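Local coordinates for protein bromoperoxidase A1 (Streptomyces aureofaciens, PDB 1A8Q) that is a cofactor-free haloperoxidase able to brominate, and may be a chlorinating enzyme of 7-chlorotetracycline biosynthesis, at residues T89-S94 against S114-S119; F154-A159 against A179-A184; F163-P168 against G175-F180; K171-N176 against M256-K261; D221-V226 against S250-A255. All coordinates share one frame; numbering follows the deposited sequence.

Contact 1: residues T89-S94 against S114-S119; sequences TLVAHS and SAVLLS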
# COMPACT_ATOMS: atom_id res chain seq x y z
N THR A 89 14.09 0.24 4.58
CA THR A 89 12.79 0.22 5.25
C THR A 89 11.72 0.18 4.14
O THR A 89 11.77 1.05 3.29
CB THR A 89 12.57 1.45 6.13
OG1 THR A 89 13.48 1.33 7.26
CG2 THR A 89 11.15 1.45 6.72
N LEU A 90 10.84 -0.80 4.21
CA LEU A 90 9.74 -0.86 3.24
C LEU A 90 8.53 -0.25 3.91
O LEU A 90 8.22 -0.54 5.09
CB LEU A 90 9.37 -2.31 2.92
CG LEU A 90 10.46 -3.11 2.18
CD1 LEU A 90 9.92 -4.53 1.97
CD2 LEU A 90 10.81 -2.45 0.86
N VAL A 91 7.82 0.62 3.21
CA VAL A 91 6.65 1.29 3.79
C VAL A 91 5.51 1.00 2.81
O VAL A 91 5.67 1.34 1.63
CB VAL A 91 6.87 2.81 3.82
CG1 VAL A 91 5.61 3.51 4.33
CG2 VAL A 91 8.09 3.16 4.69
N ALA A 92 4.45 0.37 3.27
CA ALA A 92 3.39 -0.02 2.32
C ALA A 92 2.04 0.50 2.74
O ALA A 92 1.74 0.62 3.93
CB ALA A 92 3.38 -1.57 2.34
N HIS A 93 1.21 0.83 1.74
CA HIS A 93 -0.17 1.23 2.07
C HIS A 93 -1.16 0.23 1.45
O HIS A 93 -0.92 -0.24 0.35
CB HIS A 93 -0.45 2.61 1.43
CG HIS A 93 -1.88 3.03 1.50
ND1 HIS A 93 -2.56 3.30 0.29
CD2 HIS A 93 -2.76 3.24 2.48
CE1 HIS A 93 -3.80 3.66 0.60
NE2 HIS A 93 -3.95 3.63 1.92
N SER A 94 -2.22 -0.07 2.20
CA SER A 94 -3.34 -0.87 1.66
C SER A 94 -2.94 -2.19 1.08
O SER A 94 -2.19 -2.94 1.71
CB SER A 94 -4.01 0.10 0.62
OG SER A 94 -5.34 -0.33 0.39
N SER A 114 13.67 -2.63 8.47
CA SER A 114 12.41 -2.49 9.19
C SER A 114 11.25 -2.33 8.16
O SER A 114 11.54 -2.23 6.97
CB SER A 114 12.40 -1.30 10.15
OG SER A 114 12.80 -0.12 9.41
N ALA A 115 10.03 -2.33 8.67
CA ALA A 115 8.85 -2.27 7.79
C ALA A 115 7.74 -1.49 8.43
O ALA A 115 7.61 -1.37 9.65
CB ALA A 115 8.32 -3.69 7.54
N VAL A 116 6.93 -0.84 7.56
CA VAL A 116 5.80 -0.06 8.06
C VAL A 116 4.57 -0.51 7.26
O VAL A 116 4.65 -0.49 6.03
CB VAL A 116 5.97 1.46 7.80
CG1 VAL A 116 4.76 2.23 8.27
CG2 VAL A 116 7.25 1.95 8.53
N LEU A 117 3.49 -0.83 7.95
CA LEU A 117 2.26 -1.26 7.28
C LEU A 117 1.23 -0.20 7.57
O LEU A 117 0.74 -0.07 8.69
CB LEU A 117 1.81 -2.62 7.86
CG LEU A 117 2.62 -3.84 7.46
CD1 LEU A 117 1.99 -5.03 8.21
CD2 LEU A 117 2.58 -4.19 5.98
N LEU A 118 0.90 0.64 6.57
CA LEU A 118 -0.09 1.69 6.78
C LEU A 118 -1.42 1.29 6.19
O LEU A 118 -1.50 1.06 4.95
CB LEU A 118 0.44 2.96 6.01
CG LEU A 118 -0.53 4.14 5.99
CD1 LEU A 118 -0.80 4.73 7.36
CD2 LEU A 118 0.02 5.28 5.10
N SER A 119 -2.44 1.17 7.01
CA SER A 119 -3.81 0.84 6.59
C SER A 119 -3.77 -0.35 5.64
O SER A 119 -4.39 -0.30 4.56
CB SER A 119 -4.43 2.05 5.87
OG SER A 119 -4.24 3.25 6.69
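Thr89 OG1 has two hydrogen-bond partners: it donates to Ser114 OG across 2.7 Å, and Arg20 NH1 is bonded to it as well. Both residues project from the same face of the sheet, and a chi1 of 53° puts Ser114 OG between its own backbone N and carbonyl carbon, where it meets Thr89 OG1. Two small hydroxyl residues suit this place, since each is short enough for the oxygens to meet directly between neighbouring strands. Thr89 CG2 comes within 3.5 Å of the same Ser114 OG. From there the strands run almost exactly parallel, their segment axes 7° apart, and the backbone bonds alternate in direction between the strands: Val116 N to Leu90 O, Ala92 N to Val116 O (2.9 Å), Leu118 N to Ala92 O. This is the beta-alpha-beta unit in the centre of the alpha/beta hydrolase sheet, with helix 96-107 making the crossover. Leu90, Ala92 and Leu117 meet that helix at Leu100. On the other face Val91 and Val116 lie side by side, pointing the same way, with Val91 CG1 4.0 Å from Val116 CB; of these branched, strand-favouring residues, Val91 packs on Leu268 and Val116 on Phe271 of helix 260-272. Strand 88-93 ends at the nucleophile elbow, where Ser94, the catalytic serine, adopts a positive phi of 55°. Ser94 N still reaches Leu118 O at 3.1 Å, tying the elbow to the adjacent strand, while Ser94 OG is bonded to His252 NE2. Just before it, His93 CD2 lies 3.5 Å from Leu118 O, and His93 NE2 bonds to His252 O.

Contact 2: residues F154-A159 against A179-A184; sequences FWKDTA and AFWYMA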
# COMPACT_ATOMS: atom_id res chain seq x y z
N PHE A 154 -16.56 5.41 -11.58
CA PHE A 154 -16.36 4.58 -10.37
C PHE A 154 -15.25 5.14 -9.49
O PHE A 154 -15.34 5.09 -8.24
CB PHE A 154 -16.04 3.13 -10.77
CG PHE A 154 -15.84 2.24 -9.54
CD1 PHE A 154 -16.90 1.94 -8.74
CD2 PHE A 154 -14.57 1.70 -9.33
CE1 PHE A 154 -16.71 1.07 -7.64
CE2 PHE A 154 -14.39 0.83 -8.24
CZ PHE A 154 -15.47 0.55 -7.45
N TRP A 155 -14.18 5.67 -10.09
CA TRP A 155 -13.11 6.24 -9.22
C TRP A 155 -13.62 7.48 -8.53
O TRP A 155 -13.24 7.76 -7.37
CB TRP A 155 -11.87 6.51 -10.08
CG TRP A 155 -11.34 5.29 -10.75
CD1 TRP A 155 -10.88 5.22 -12.04
CD2 TRP A 155 -11.09 3.99 -10.16
NE1 TRP A 155 -10.47 3.95 -12.31
CE2 TRP A 155 -10.57 3.18 -11.17
CE3 TRP A 155 -11.28 3.48 -8.87
CZ2 TRP A 155 -10.21 1.84 -10.96
CZ3 TRP A 155 -10.90 2.15 -8.65
CH2 TRP A 155 -10.40 1.36 -9.69
N LYS A 156 -14.40 8.33 -9.22
CA LYS A 156 -14.96 9.51 -8.56
C LYS A 156 -15.85 9.10 -7.38
O LYS A 156 -15.73 9.70 -6.29
CB LYS A 156 -15.81 10.32 -9.55
CG LYS A 156 -14.89 10.73 -10.73
CD LYS A 156 -15.59 11.31 -11.93
CE LYS A 156 -16.80 12.16 -11.64
NZ LYS A 156 -16.41 13.44 -10.96
N ASP A 157 -16.67 8.05 -7.56
CA ASP A 157 -17.53 7.64 -6.45
C ASP A 157 -16.74 6.97 -5.32
O ASP A 157 -17.08 7.19 -4.15
CB ASP A 157 -18.57 6.64 -6.97
CG ASP A 157 -19.54 7.25 -7.98
OD1 ASP A 157 -19.72 8.46 -8.04
OD2 ASP A 157 -20.17 6.46 -8.71
N THR A 158 -15.74 6.21 -5.65
CA THR A 158 -14.91 5.51 -4.67
C THR A 158 -14.07 6.45 -3.83
O THR A 158 -13.78 6.10 -2.67
CB THR A 158 -14.01 4.52 -5.43
OG1 THR A 158 -14.93 3.61 -6.08
CG2 THR A 158 -13.11 3.72 -4.50
N ALA A 159 -13.70 7.60 -4.41
CA ALA A 159 -12.87 8.54 -3.60
C ALA A 159 -13.57 8.96 -2.34
O ALA A 159 -12.88 9.23 -1.32
CB ALA A 159 -12.52 9.74 -4.46
N ALA A 179 -7.24 14.15 -7.65
CA ALA A 179 -5.96 13.46 -7.83
C ALA A 179 -6.07 11.93 -7.77
O ALA A 179 -5.32 11.21 -8.44
CB ALA A 179 -4.98 13.95 -6.77
N PHE A 180 -6.99 11.46 -6.92
CA PHE A 180 -7.30 10.02 -6.84
C PHE A 180 -7.73 9.54 -8.24
O PHE A 180 -7.18 8.54 -8.73
CB PHE A 180 -8.43 9.83 -5.81
CG PHE A 180 -8.84 8.37 -5.64
CD1 PHE A 180 -8.22 7.58 -4.70
CD2 PHE A 180 -9.90 7.87 -6.38
CE1 PHE A 180 -8.63 6.26 -4.55
CE2 PHE A 180 -10.31 6.55 -6.22
CZ PHE A 180 -9.67 5.75 -5.29
N TRP A 181 -8.70 10.26 -8.78
CA TRP A 181 -9.17 9.89 -10.15
C TRP A 181 -8.04 9.94 -11.15
O TRP A 181 -7.89 9.03 -11.97
CB TRP A 181 -10.30 10.84 -10.53
CG TRP A 181 -10.78 10.71 -11.95
CD1 TRP A 181 -11.66 9.81 -12.45
CD2 TRP A 181 -10.34 11.54 -13.03
NE1 TRP A 181 -11.82 10.06 -13.83
CE2 TRP A 181 -11.03 11.11 -14.18
CE3 TRP A 181 -9.47 12.62 -13.14
CZ2 TRP A 181 -10.84 11.71 -15.42
CZ3 TRP A 181 -9.30 13.23 -14.37
CH2 TRP A 181 -9.97 12.75 -15.53
N TYR A 182 -7.22 10.98 -11.15
CA TYR A 182 -6.11 11.14 -12.10
C TYR A 182 -5.13 9.98 -12.02
O TYR A 182 -4.67 9.46 -13.05
CB TYR A 182 -5.39 12.46 -11.73
CG TYR A 182 -4.13 12.76 -12.51
CD1 TYR A 182 -2.88 12.38 -12.04
CD2 TYR A 182 -4.21 13.54 -13.67
CE1 TYR A 182 -1.73 12.67 -12.74
CE2 TYR A 182 -3.05 13.87 -14.35
CZ TYR A 182 -1.83 13.46 -13.86
OH TYR A 182 -0.66 13.74 -14.54
N MET A 183 -4.74 9.54 -10.80
CA MET A 183 -3.86 8.41 -10.67
C MET A 183 -4.57 7.11 -11.15
O MET A 183 -3.87 6.30 -11.78
CB MET A 183 -3.42 8.23 -9.17
CG MET A 183 -2.48 9.44 -8.86
SD MET A 183 -1.84 9.15 -7.16
CE MET A 183 -3.18 9.88 -6.26
N ALA A 184 -5.82 6.97 -10.81
CA ALA A 184 -6.53 5.71 -11.16
C ALA A 184 -6.73 5.57 -12.65
O ALA A 184 -6.72 4.43 -13.17
CB ALA A 184 -7.86 5.73 -10.43
O HOH W 1 -8.77 3.09 -14.45
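Trp155 CG stands beside its backbone N and anti to the carbonyl carbon (chi1 -59°), whereas Phe180 CG is anti to its backbone N. The two side chains cross at about a right angle, and Phe180 CE2 comes 3.4 Å from Trp155 O and 4.2 Å from Trp155 CB. One turn further along helix 137-162, Ala159 presses CB to 3.7 Å from Phe180 CD2, its small methyl letting the phenyl ring lie close to the backbone. Thr158 CG2 touches the tip of the same ring at CZ. The indole of Trp155 is sandwiched: Ala184 CB lies over the five-membered ring in a CH-pi contact, 3.4 Å from its centroid and 9° off the normal, while Phe154 CD2 is applied to the opposite face. Alanine serves well here, since its small methyl can come this close to the indole face. Buried Trp155 NE1 is satisfied by a water at 2.9 Å, which lies 2.8 Å from Ala184 O. Toward solvent, the aliphatic start of Lys156 runs beside Trp181, CG 3.8 Å from CD1, while Trp181 NE1 bonds to Ser152 OG. The helical segments cross at 138°, their axes 8.9 Å apart at closest. Both helices belong to the helical cap inserted between strands 112-118 and 215-220; beneath it, Trp155 meets Trp28 edge-to-face, and Phe180 rests on Pro29 and Leu30 in the loop after strand 21-25 and against Phe162.

Contact 3: residues F163-P168 against G175-F180; sequences FSANRP and GNKDAF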
# COMPACT_ATOMS: atom_id res chain seq x y z
N PHE A 163 -11.47 8.39 1.36
CA PHE A 163 -11.03 9.48 2.24
C PHE A 163 -12.02 9.75 3.35
O PHE A 163 -11.81 10.73 4.09
CB PHE A 163 -10.92 10.79 1.41
CG PHE A 163 -9.81 10.77 0.40
CD1 PHE A 163 -8.49 10.66 0.74
CD2 PHE A 163 -10.14 10.84 -0.97
CE1 PHE A 163 -7.46 10.63 -0.19
CE2 PHE A 163 -9.12 10.82 -1.91
CZ PHE A 163 -7.79 10.71 -1.54
N SER A 164 -13.03 8.91 3.55
CA SER A 164 -14.07 9.16 4.56
C SER A 164 -14.58 10.58 4.43
O SER A 164 -14.85 11.32 5.39
CB SER A 164 -13.54 8.95 6.01
OG SER A 164 -13.20 7.58 6.13
N ALA A 165 -14.89 10.97 3.17
CA ALA A 165 -15.28 12.35 2.91
C ALA A 165 -16.74 12.61 3.24
O ALA A 165 -17.26 13.72 3.02
CB ALA A 165 -14.97 12.63 1.43
N ASN A 166 -17.44 11.61 3.73
CA ASN A 166 -18.80 11.75 4.21
C ASN A 166 -18.84 12.28 5.64
O ASN A 166 -19.94 12.59 6.13
CB ASN A 166 -19.54 10.41 4.12
CG ASN A 166 -18.65 9.23 4.44
OD1 ASN A 166 -17.90 9.18 5.41
ND2 ASN A 166 -18.72 8.21 3.57
N ARG A 167 -17.71 12.38 6.32
CA ARG A 167 -17.75 12.89 7.70
C ARG A 167 -17.77 14.40 7.74
O ARG A 167 -16.91 15.03 7.15
CB ARG A 167 -16.55 12.37 8.48
CG ARG A 167 -16.40 10.86 8.38
CD ARG A 167 -17.63 10.21 9.02
NE ARG A 167 -17.31 8.82 9.36
CZ ARG A 167 -18.28 7.95 9.67
NH1 ARG A 167 -19.55 8.34 9.63
NH2 ARG A 167 -17.95 6.72 10.03
N PRO A 168 -18.80 14.96 8.38
CA PRO A 168 -18.90 16.39 8.54
C PRO A 168 -17.61 16.97 9.08
O PRO A 168 -17.00 16.38 9.96
CB PRO A 168 -20.02 16.57 9.58
CG PRO A 168 -20.83 15.32 9.46
CD PRO A 168 -19.88 14.22 9.08
N GLY A 175 -9.55 18.70 -4.56
CA GLY A 175 -8.28 18.30 -5.18
C GLY A 175 -7.88 16.88 -4.84
O GLY A 175 -7.27 16.18 -5.65
N ASN A 176 -8.04 16.42 -3.58
CA ASN A 176 -7.65 15.06 -3.21
C ASN A 176 -8.45 14.06 -4.10
O ASN A 176 -7.85 13.07 -4.53
CB ASN A 176 -8.05 14.78 -1.74
CG ASN A 176 -7.06 15.24 -0.69
OD1 ASN A 176 -7.46 15.86 0.30
ND2 ASN A 176 -5.77 14.96 -0.82
N LYS A 177 -9.71 14.34 -4.22
CA LYS A 177 -10.59 13.43 -4.99
C LYS A 177 -10.21 13.45 -6.47
O LYS A 177 -10.20 12.40 -7.13
CB LYS A 177 -12.05 13.81 -4.81
CG LYS A 177 -12.58 13.83 -3.39
CD LYS A 177 -14.00 14.45 -3.33
CE LYS A 177 -14.36 14.64 -1.85
NZ LYS A 177 -15.81 15.00 -1.69
N ASP A 178 -9.91 14.65 -6.98
CA ASP A 178 -9.50 14.74 -8.37
C ASP A 178 -8.18 14.05 -8.62
O ASP A 178 -7.95 13.42 -9.64
CB ASP A 178 -9.41 16.21 -8.84
CG ASP A 178 -10.77 16.88 -8.92
OD1 ASP A 178 -11.85 16.27 -8.93
OD2 ASP A 178 -10.79 18.13 -8.85
N ALA A 179 -7.24 14.15 -7.65
CA ALA A 179 -5.96 13.46 -7.83
C ALA A 179 -6.07 11.93 -7.77
O ALA A 179 -5.32 11.21 -8.44
CB ALA A 179 -4.98 13.95 -6.77
N PHE A 180 -6.99 11.46 -6.92
CA PHE A 180 -7.30 10.02 -6.84
C PHE A 180 -7.73 9.54 -8.24
O PHE A 180 -7.18 8.54 -8.73
CB PHE A 180 -8.43 9.83 -5.81
CG PHE A 180 -8.84 8.37 -5.64
CD1 PHE A 180 -8.22 7.58 -4.70
CD2 PHE A 180 -9.90 7.87 -6.38
CE1 PHE A 180 -8.63 6.26 -4.55
CE2 PHE A 180 -10.31 6.55 -6.22
CZ PHE A 180 -9.67 5.75 -5.29
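A Schellman motif ends helix 137-162 of the cap, and the two residues flanking its C-prime position, Phe163 and Ala165, pack against helix 174-184. Phe163 CG lies beside its backbone N (chi1 -68°), and the ring reaches across to the first turns of that helix. There Asn176 CB sits over one face, 4.3 Å from the ring centroid and 19° off the normal, a CH-pi contact offset toward the rim. The asparagine amide does not lie flat on the phenyl; the two planes are 32° apart. Phe163 CE2 is also 3.7 Å from Asn176 O, and at the ring edge Phe180 CB approaches the same CE2 to 4.1 Å. Phenylalanine suits this place, being long enough to span from a helix end to the neighbouring helix and apolar enough to be buried there. Ser164, with positive phi, reverses the chain so that Ala165 N can return to Glu160 O, and a type I turn follows from Ser164 to Arg167, closed by Arg167 N to Ser164 O at 3.2 Å. The reversal brings Ala165 CB within 3.9 Å of Lys177 CE. The extended lysine chain brings CE beside the alanine methyl, and NZ continues to a salt bridge with Glu160 OE2. From the turn itself, Arg167 NH2 forms a salt bridge with Asp222 OD1 and Asn166 OD1 accepts from Gln224 NE2, joining the cap to the loop of the catalytic aspartate.

Contact 4: residues K171-N176 against M256-K261; sequences KVTQGN and MVPGDK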
# COMPACT_ATOMS: atom_id res chain seq x y z
N LYS A 171 -11.26 17.26 6.33
CA LYS A 171 -10.27 18.15 5.72
C LYS A 171 -9.89 17.73 4.30
O LYS A 171 -8.92 18.23 3.71
CB LYS A 171 -8.99 18.14 6.56
CG LYS A 171 -8.69 19.48 7.17
CD LYS A 171 -9.70 19.99 8.17
CE LYS A 171 -9.04 21.12 8.99
NZ LYS A 171 -9.12 22.43 8.25
N VAL A 172 -10.69 16.82 3.76
CA VAL A 172 -10.43 16.33 2.39
C VAL A 172 -10.79 17.45 1.40
O VAL A 172 -11.89 18.01 1.47
CB VAL A 172 -11.32 15.11 2.11
CG1 VAL A 172 -10.94 14.55 0.73
CG2 VAL A 172 -11.13 14.04 3.17
N THR A 173 -9.92 17.68 0.42
CA THR A 173 -10.23 18.70 -0.57
C THR A 173 -10.84 18.08 -1.81
O THR A 173 -10.67 16.87 -2.04
CB THR A 173 -8.93 19.41 -1.01
OG1 THR A 173 -8.06 18.46 -1.62
CG2 THR A 173 -8.15 19.92 0.22
N GLN A 174 -11.38 18.95 -2.66
CA GLN A 174 -11.88 18.41 -3.94
C GLN A 174 -10.65 17.94 -4.72
O GLN A 174 -10.65 16.96 -5.45
CB GLN A 174 -12.63 19.48 -4.74
CG GLN A 174 -13.08 19.00 -6.13
CD GLN A 174 -14.05 17.85 -6.04
OE1 GLN A 174 -14.94 17.89 -5.18
NE2 GLN A 174 -13.90 16.81 -6.84
N GLY A 175 -9.55 18.70 -4.56
CA GLY A 175 -8.28 18.30 -5.18
C GLY A 175 -7.88 16.88 -4.84
O GLY A 175 -7.27 16.18 -5.65
N ASN A 176 -8.04 16.42 -3.58
CA ASN A 176 -7.65 15.06 -3.21
C ASN A 176 -8.45 14.06 -4.10
O ASN A 176 -7.85 13.07 -4.53
CB ASN A 176 -8.05 14.78 -1.74
CG ASN A 176 -7.06 15.24 -0.69
OD1 ASN A 176 -7.46 15.86 0.30
ND2 ASN A 176 -5.77 14.96 -0.82
N MET A 256 -2.32 11.14 2.16
CA MET A 256 -2.63 12.25 1.26
C MET A 256 -3.52 13.32 1.85
O MET A 256 -3.68 14.41 1.27
CB MET A 256 -3.37 11.63 0.02
CG MET A 256 -2.37 10.96 -0.90
SD MET A 256 -3.28 9.87 -2.08
CE MET A 256 -3.66 8.53 -0.99
N VAL A 257 -4.17 13.08 3.00
CA VAL A 257 -5.16 14.04 3.52
C VAL A 257 -4.49 15.06 4.43
O VAL A 257 -3.69 14.69 5.30
CB VAL A 257 -6.22 13.28 4.35
CG1 VAL A 257 -7.15 14.26 5.07
CG2 VAL A 257 -7.10 12.37 3.49
N PRO A 258 -4.75 16.33 4.26
CA PRO A 258 -4.15 17.36 5.12
C PRO A 258 -4.35 17.02 6.60
O PRO A 258 -5.44 16.63 6.98
CB PRO A 258 -4.98 18.61 4.80
CG PRO A 258 -5.36 18.41 3.36
CD PRO A 258 -5.67 16.93 3.26
N GLY A 259 -3.34 17.28 7.39
CA GLY A 259 -3.40 17.05 8.85
C GLY A 259 -2.91 15.65 9.19
O GLY A 259 -1.88 15.41 9.87
N ASP A 260 -3.61 14.64 8.62
CA ASP A 260 -3.17 13.27 8.86
C ASP A 260 -1.84 13.00 8.24
O ASP A 260 -1.04 12.22 8.74
CB ASP A 260 -4.20 12.27 8.31
CG ASP A 260 -5.47 12.24 9.15
OD1 ASP A 260 -5.70 13.09 10.02
OD2 ASP A 260 -6.30 11.36 8.88
N LYS A 261 -1.60 13.56 7.02
CA LYS A 261 -0.33 13.23 6.39
C LYS A 261 0.85 13.81 7.20
O LYS A 261 1.88 13.16 7.15
CB LYS A 261 -0.31 13.69 4.94
CG LYS A 261 -0.19 15.19 4.78
CD LYS A 261 -0.20 15.43 3.23
CE LYS A 261 -0.10 16.89 2.88
NZ LYS A 261 -0.25 17.02 1.37
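Asn176 and Pro258 reach toward each other tip to tip, Asn176 OD1 stopping 3.6 Å from Pro258 CD, at the capping box that starts helix 174-184. In that box Thr173 is the N-cap: its OG1 accepts from Asn176 N at 2.8 Å, and in return Thr173 N donates to Asn176 OD1 at 3.1 Å along an almost straight line (173°). The carboxamide of Asn176 thus has its oxygen engaged at the helix start, and the nitrogen faces the other segment. Asn176 ND2 donates to Met256 O over 3.0 Å, approaching from above the carbonyl plane, 55° out of it, and with a bent N-H...O angle of 140°. Asparagine suits the place because one short amide can accept within its own helix turn and donate across to the loop before helix 260-272. Met256 starts toward the amide with CB, but its chain bends and its end leads away. Beside this polar link, Val172 CG2 and Val257 CG2 meet at 4.4 Å, both valines also lining Phe163. Nearer the surface, Pro258 brings CD and CG to the carbonyl of Lys171, with CD 3.5 Å from Lys171 O.

Contact 5: residues D221-V226 against S250-A255; sequences DDDQVV and SSHGIA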
# COMPACT_ATOMS: atom_id res chain seq x y z
N ASP A 221 -9.05 4.41 12.56
CA ASP A 221 -10.24 3.67 12.98
C ASP A 221 -11.51 4.15 12.32
O ASP A 221 -12.59 3.69 12.67
CB ASP A 221 -10.36 3.71 14.51
CG ASP A 221 -10.75 5.05 15.05
OD1 ASP A 221 -11.11 6.01 14.33
OD2 ASP A 221 -10.72 5.15 16.32
N ASP A 222 -11.40 5.02 11.29
CA ASP A 222 -12.54 5.29 10.42
C ASP A 222 -12.21 4.87 8.98
O ASP A 222 -12.58 5.55 8.00
CB ASP A 222 -12.97 6.76 10.48
CG ASP A 222 -14.30 6.99 9.80
OD1 ASP A 222 -15.17 6.09 9.84
OD2 ASP A 222 -14.47 8.03 9.14
N ASP A 223 -11.45 3.79 8.87
CA ASP A 223 -11.08 3.27 7.54
C ASP A 223 -12.26 2.49 6.99
O ASP A 223 -12.63 1.40 7.44
CB ASP A 223 -9.79 2.47 7.67
CG ASP A 223 -9.17 2.12 6.34
OD1 ASP A 223 -9.97 1.88 5.39
OD2 ASP A 223 -7.94 2.07 6.27
N GLN A 224 -12.84 3.07 5.93
CA GLN A 224 -14.05 2.48 5.32
C GLN A 224 -13.71 1.54 4.20
O GLN A 224 -14.61 1.06 3.48
CB GLN A 224 -14.91 3.66 4.81
CG GLN A 224 -15.44 4.58 5.88
CD GLN A 224 -16.23 5.77 5.39
OE1 GLN A 224 -16.79 5.73 4.28
NE2 GLN A 224 -16.31 6.84 6.18
N VAL A 225 -12.44 1.24 3.98
CA VAL A 225 -11.99 0.36 2.89
C VAL A 225 -11.37 -0.91 3.47
O VAL A 225 -11.69 -2.03 3.04
CB VAL A 225 -10.96 1.07 1.99
CG1 VAL A 225 -10.46 0.20 0.83
CG2 VAL A 225 -11.54 2.37 1.40
N VAL A 226 -10.47 -0.75 4.44
CA VAL A 226 -9.74 -1.86 5.06
C VAL A 226 -10.03 -1.79 6.56
O VAL A 226 -9.51 -0.95 7.26
CB VAL A 226 -8.24 -1.76 4.76
CG1 VAL A 226 -7.43 -2.87 5.43
CG2 VAL A 226 -8.00 -1.83 3.23
N SER A 250 -9.27 8.62 11.53
CA SER A 250 -8.60 8.75 10.24
C SER A 250 -9.15 7.77 9.20
O SER A 250 -9.54 6.66 9.53
CB SER A 250 -7.09 8.53 10.37
OG SER A 250 -6.54 9.70 10.98
N SER A 251 -9.07 8.22 7.94
CA SER A 251 -9.56 7.37 6.85
C SER A 251 -8.50 6.44 6.30
O SER A 251 -7.41 6.22 6.79
CB SER A 251 -9.96 8.35 5.73
OG SER A 251 -8.83 8.95 5.10
N HIS A 252 -8.83 5.84 5.15
CA HIS A 252 -7.94 4.96 4.43
C HIS A 252 -6.86 5.78 3.70
O HIS A 252 -5.83 5.23 3.33
CB HIS A 252 -8.73 4.17 3.36
CG HIS A 252 -7.92 3.06 2.74
ND1 HIS A 252 -7.38 2.07 3.54
CD2 HIS A 252 -7.56 2.73 1.49
CE1 HIS A 252 -6.67 1.24 2.82
NE2 HIS A 252 -6.81 1.56 1.54
N GLY A 253 -7.05 7.09 3.53
CA GLY A 253 -6.13 7.91 2.78
C GLY A 253 -5.24 8.83 3.63
O GLY A 253 -4.85 9.90 3.15
N ILE A 254 -4.75 8.31 4.75
CA ILE A 254 -3.90 9.09 5.67
C ILE A 254 -2.72 9.75 5.02
O ILE A 254 -2.43 10.94 5.35
CB ILE A 254 -3.41 8.12 6.78
CG1 ILE A 254 -4.53 7.78 7.77
CG2 ILE A 254 -2.21 8.69 7.52
CD1 ILE A 254 -4.20 6.48 8.52
N ALA A 255 -2.02 9.14 4.04
CA ALA A 255 -0.81 9.73 3.50
C ALA A 255 -1.08 10.97 2.64
O ALA A 255 -0.13 11.72 2.39
CB ALA A 255 -0.08 8.71 2.62
O HOH W 2 -6.60 3.75 7.76
O HOH W 3 -11.90 5.59 4.74
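The imidazole of His252 has Val225 CB over one face, 3.9 Å from the ring centroid in a CH-pi contact, and Asp223 OD2 at its edge, in the ring plane. Val226 CG2 comes in obliquely to 3.4 Å from His252 CE1. The carboxylate of Asp223 is turned 58° from the imidazole, yet its OD2 takes His252 ND1 on the syn side in a nearly straight bond of 2.8 Å (171°). His252 CG is anti to its backbone N (chi1 -170°). Asp223 is itself held firmly. OD1 accepts from Val225 N, nearly along its C-O axis, and from Val226 N at 2.8 Å, met from above the carboxylate plane: an Asx turn with its wider Asx motif. OD2 has a second donor, a water at 2.6 Å that also bonds to Ser251 O. Branched valines suit these places, since they crowd the ring without competing for its nitrogens. Further back, Asp222 N donates to Ser250 O at 3.0 Å, and an ST turn, Gly253 N to Ser251 OG, shapes the histidine loop. Asp223, His252 and Ser94 are the catalytic triad: with ND1 bonded to the fixed carboxylate, NE2 is directed to Ser94 OG, the geometry expected of a charge relay that would polarise the serine hydroxyl.

Contact 1 comes first along the chain, in the central sheet, and closes before the others open. Contacts 2, 3 and 4 all use helix 174-184 and lie on one side of the chain's centre: contacts 2 and 3 share Ala179 and Phe180, with centres about 9 Å apart, while contacts 3 and 4 share Gly175 and Asn176, with centres about 7 Å apart. Contact 5 falls, in sequence, between the two segments of contact 4. It joins the sheet to the cap, since it touches contact 1 through Ser94 and His252, contact 3 through Asp222 and Arg167, and contact 4 through Ser250 and Asp260. The triad is thereby assembled from the loops and the turn that follow three strands of the sheet, beneath a helical cap.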